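Local structure of Ice-binding protein 1 (Shewanella frigidimarina, 6BG8) at residues Met1-Ala5 / Asp151-Ile155. The protein anchors its bacterium to ice, inhibits ice crystal growth and lowers the freezing point of aqueous solutions below their melting point; this is its C-terminal ice-binding domain. Numbering follows the deposited sequence.
Sequences MNPLA and DSVFI. With SO4 (sulfate ion), chain C.
In this beta-solenoid of the DUF3494 ice-binding fold, the extended N-terminal segment of this construct, Asn2 to Ala5, crosses the loop leading into strand 154-158 and its first residues, away from the predicted ice-binding motif. This segment, with phi/psi near -60 to -80°/125 to 155°, runs 71° from residues 151-155; Pro3 and Val153 come closest, CA to CA 5.8 Å. Asn2, chi1 t and chi2 24°, turns its carboxamide onto the incoming backbone and uses both ends: Val153 N donates to Asn2 OD1 at 2.9 Å, and Asn2 ND2 donates to Asp151 O at 2.9 Å. Val153, chi1 t, points toward the N-terminal segment, with its CG1 3.9 Å from Pro3 CB and its CG2 4.2 Å from Ala5 CB. Ile155 also faces it, its CD1 4.2 Å from Pro3 CB, while Phe154, between Val153 and Ile155 in sequence, points away. Leu102 of helix 84-103 also packs on Ile155. At the exposed end, a sulfate, probably from the crystallisation liquor, accepts a hydrogen bond through its O2 from Met1 N at 3.0 Å.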
ATOM      1  N   MET A   1      23.284  -4.350  -7.868  1.00 18.62           N
ATOM      2  CA  MET A   1      22.283  -4.748  -8.846  1.00 18.06           C
ATOM      3  C   MET A   1      20.904  -4.294  -8.403  1.00 12.49           C
ATOM      4  O   MET A   1      20.682  -4.008  -7.222  1.00 11.35           O
ATOM      5  CB  MET A   1      22.284  -6.266  -9.052  1.00 17.25           C
ATOM      6  CG  MET A   1      23.639  -6.846  -9.378  1.00 15.19           C
ATOM      7  SD  MET A   1      24.332  -6.139 -10.886  1.00 23.26           S
ATOM      8  CE  MET A   1      23.071  -6.608 -12.061  1.00 31.07           C
ATOM      9  N   ASN A   2      19.988  -4.239  -9.361  1.00  9.05           N
ATOM     10  CA  ASN A   2      18.608  -3.894  -9.061  1.00  7.16           C
ATOM     11  C   ASN A   2      18.041  -4.878  -8.042  1.00 10.45           C
ATOM     12  O   ASN A   2      18.179  -6.095  -8.226  1.00 10.64           O
ATOM     13  CB  ASN A   2      17.767  -3.929 -10.332  1.00  7.25           C
ATOM     14  CG  ASN A   2      16.489  -3.121 -10.214  1.00  8.86           C
ATOM     15  OD1 ASN A   2      16.390  -2.187  -9.404  1.00  7.18           O
ATOM     16  ND2 ASN A   2      15.513  -3.452 -11.045  1.00 13.79           N
ATOM     17  N   PRO A   3      17.403  -4.408  -6.972  1.00  7.54           N
ATOM     18  CA  PRO A   3      16.746  -5.341  -6.047  1.00  8.08           C
ATOM     19  C   PRO A   3      15.663  -6.138  -6.754  1.00  9.59           C
ATOM     20  O   PRO A   3      15.035  -5.670  -7.709  1.00  8.55           O
ATOM     21  CB  PRO A   3      16.145  -4.418  -4.979  1.00  8.11           C
ATOM     22  CG  PRO A   3      17.001  -3.212  -5.020  1.00  8.21           C
ATOM     23  CD  PRO A   3      17.397  -3.029  -6.451  1.00  8.78           C
ATOM     24  N   LEU A   4      15.454  -7.359  -6.273  1.00  5.82           N
ATOM     25  CA  LEU A   4      14.339  -8.178  -6.723  1.00  8.19           C
ATOM     26  C   LEU A   4      13.073  -7.731  -6.006  1.00  6.40           C
ATOM     27  O   LEU A   4      13.047  -7.638  -4.776  1.00  6.95           O
ATOM     28  CB  LEU A   4      14.618  -9.657  -6.445  1.00  8.63           C
ATOM     29  CG  LEU A   4      13.512 -10.646  -6.835  1.00  8.91           C
ATOM     30  CD1 LEU A   4      13.290 -10.620  -8.349  1.00 11.56           C
ATOM     31  CD2 LEU A   4      13.853 -12.062  -6.366  1.00  7.76           C
ATOM     32  N   ALA A   5      12.042  -7.409  -6.772  1.00  5.53           N
ATOM     33  CA  ALA A   5      10.785  -7.000  -6.158  1.00  6.62           C
ATOM     34  C   ALA A   5      10.046  -8.219  -5.619  1.00  4.51           C
ATOM     35  O   ALA A   5      10.236  -9.339  -6.109  1.00  7.78           O
ATOM     36  CB  ALA A   5       9.910  -6.271  -7.175  1.00  6.80           C
ATOM     37  N   ASP A 151      12.778   0.226 -14.711  1.00 12.70           N
ATOM     38  CA  ASP A 151      12.645  -0.979 -13.903  1.00 13.46           C
ATOM     39  C   ASP A 151      13.270  -0.848 -12.522  1.00  6.47           C
ATOM     40  O   ASP A 151      13.234  -1.815 -11.752  1.00 10.64           O
ATOM     41  CB  ASP A 151      13.267  -2.170 -14.632  1.00 12.11           C
ATOM     42  CG  ASP A 151      12.531  -2.526 -15.904  1.00 16.15           C
ATOM     43  OD1 ASP A 151      11.335  -2.197 -16.019  1.00 14.94           O
ATOM     44  OD2 ASP A 151      13.152  -3.144 -16.788  1.00 25.93           O
ATOM     45  N   SER A 152      13.840   0.313 -12.187  1.00  9.02           N
ATOM     46  CA  SER A 152      14.542   0.457 -10.916  1.00  7.02           C
ATOM     47  C   SER A 152      13.606   0.218  -9.739  1.00  6.48           C
ATOM     48  O   SER A 152      12.518   0.804  -9.664  1.00  6.76           O
ATOM     49  CB  SER A 152      15.162   1.845 -10.800  1.00  8.42           C
ATOM     50  OG  SER A 152      16.273   1.964 -11.665  1.00  7.42           O
ATOM     51  N   VAL A 153      14.056  -0.618  -8.805  1.00  7.42           N
ATOM     52  CA  VAL A 153      13.264  -1.041  -7.652  1.00  6.22           C
ATOM     53  C   VAL A 153      13.821  -0.370  -6.403  1.00  6.93           C
ATOM     54  O   VAL A 153      15.041  -0.331  -6.198  1.00  6.95           O
ATOM     55  CB  VAL A 153      13.266  -2.572  -7.498  1.00  6.57           C
ATOM     56  CG1 VAL A 153      12.728  -2.972  -6.117  1.00  6.98           C
ATOM     57  CG2 VAL A 153      12.429  -3.208  -8.589  1.00 10.36           C
ATOM     58  N   PHE A 154      12.927   0.161  -5.573  1.00  7.07           N
ATOM     59  CA  PHE A 154      13.271   0.797  -4.306  1.00  4.45           C
ATOM     60  C   PHE A 154      12.523   0.071  -3.198  1.00  4.91           C
ATOM     61  O   PHE A 154      11.298  -0.036  -3.253  1.00  6.98           O
ATOM     62  CB  PHE A 154      12.873   2.279  -4.292  1.00  6.51           C
ATOM     63  CG  PHE A 154      13.481   3.101  -5.391  1.00  4.96           C
ATOM     64  CD1 PHE A 154      13.042   2.979  -6.706  1.00  4.59           C
ATOM     65  CD2 PHE A 154      14.443   4.050  -5.095  1.00  7.75           C
ATOM     66  CE1 PHE A 154      13.594   3.770  -7.717  1.00  9.36           C
ATOM     67  CE2 PHE A 154      14.992   4.845  -6.095  1.00  5.45           C
ATOM     68  CZ  PHE A 154      14.558   4.697  -7.409  1.00  8.85           C
ATOM     69  N   ILE A 155      13.249  -0.411  -2.191  1.00  2.73           N
ATOM     70  CA  ILE A 155      12.639  -1.076  -1.047  1.00  5.49           C
ATOM     71  C   ILE A 155      13.108  -0.366   0.206  1.00  7.53           C
ATOM     72  O   ILE A 155      14.317  -0.224   0.436  1.00  9.17           O
ATOM     73  CB  ILE A 155      12.990  -2.569  -0.995  1.00  4.62           C
ATOM     74  CG1 ILE A 155      12.358  -3.287  -2.190  1.00  6.55           C
ATOM     75  CG2 ILE A 155      12.515  -3.184   0.323  1.00  8.27           C
ATOM     76  CD1 ILE A 155      12.855  -4.708  -2.400  1.00  6.06           C
TER
HETATM   77  S   SO4 C 301      22.482  -0.737  -8.751  0.52 18.99           S
HETATM   78  O1  SO4 C 301      22.022  -1.738  -9.704  0.52 18.49           O
HETATM   79  O2  SO4 C 301      23.274  -1.338  -7.685  0.52 16.78           O
HETATM   80  O3  SO4 C 301      23.157   0.306  -9.508  0.52 23.97           O
HETATM   81  O4  SO4 C 301      21.416  -0.075  -8.039  0.52 19.39           O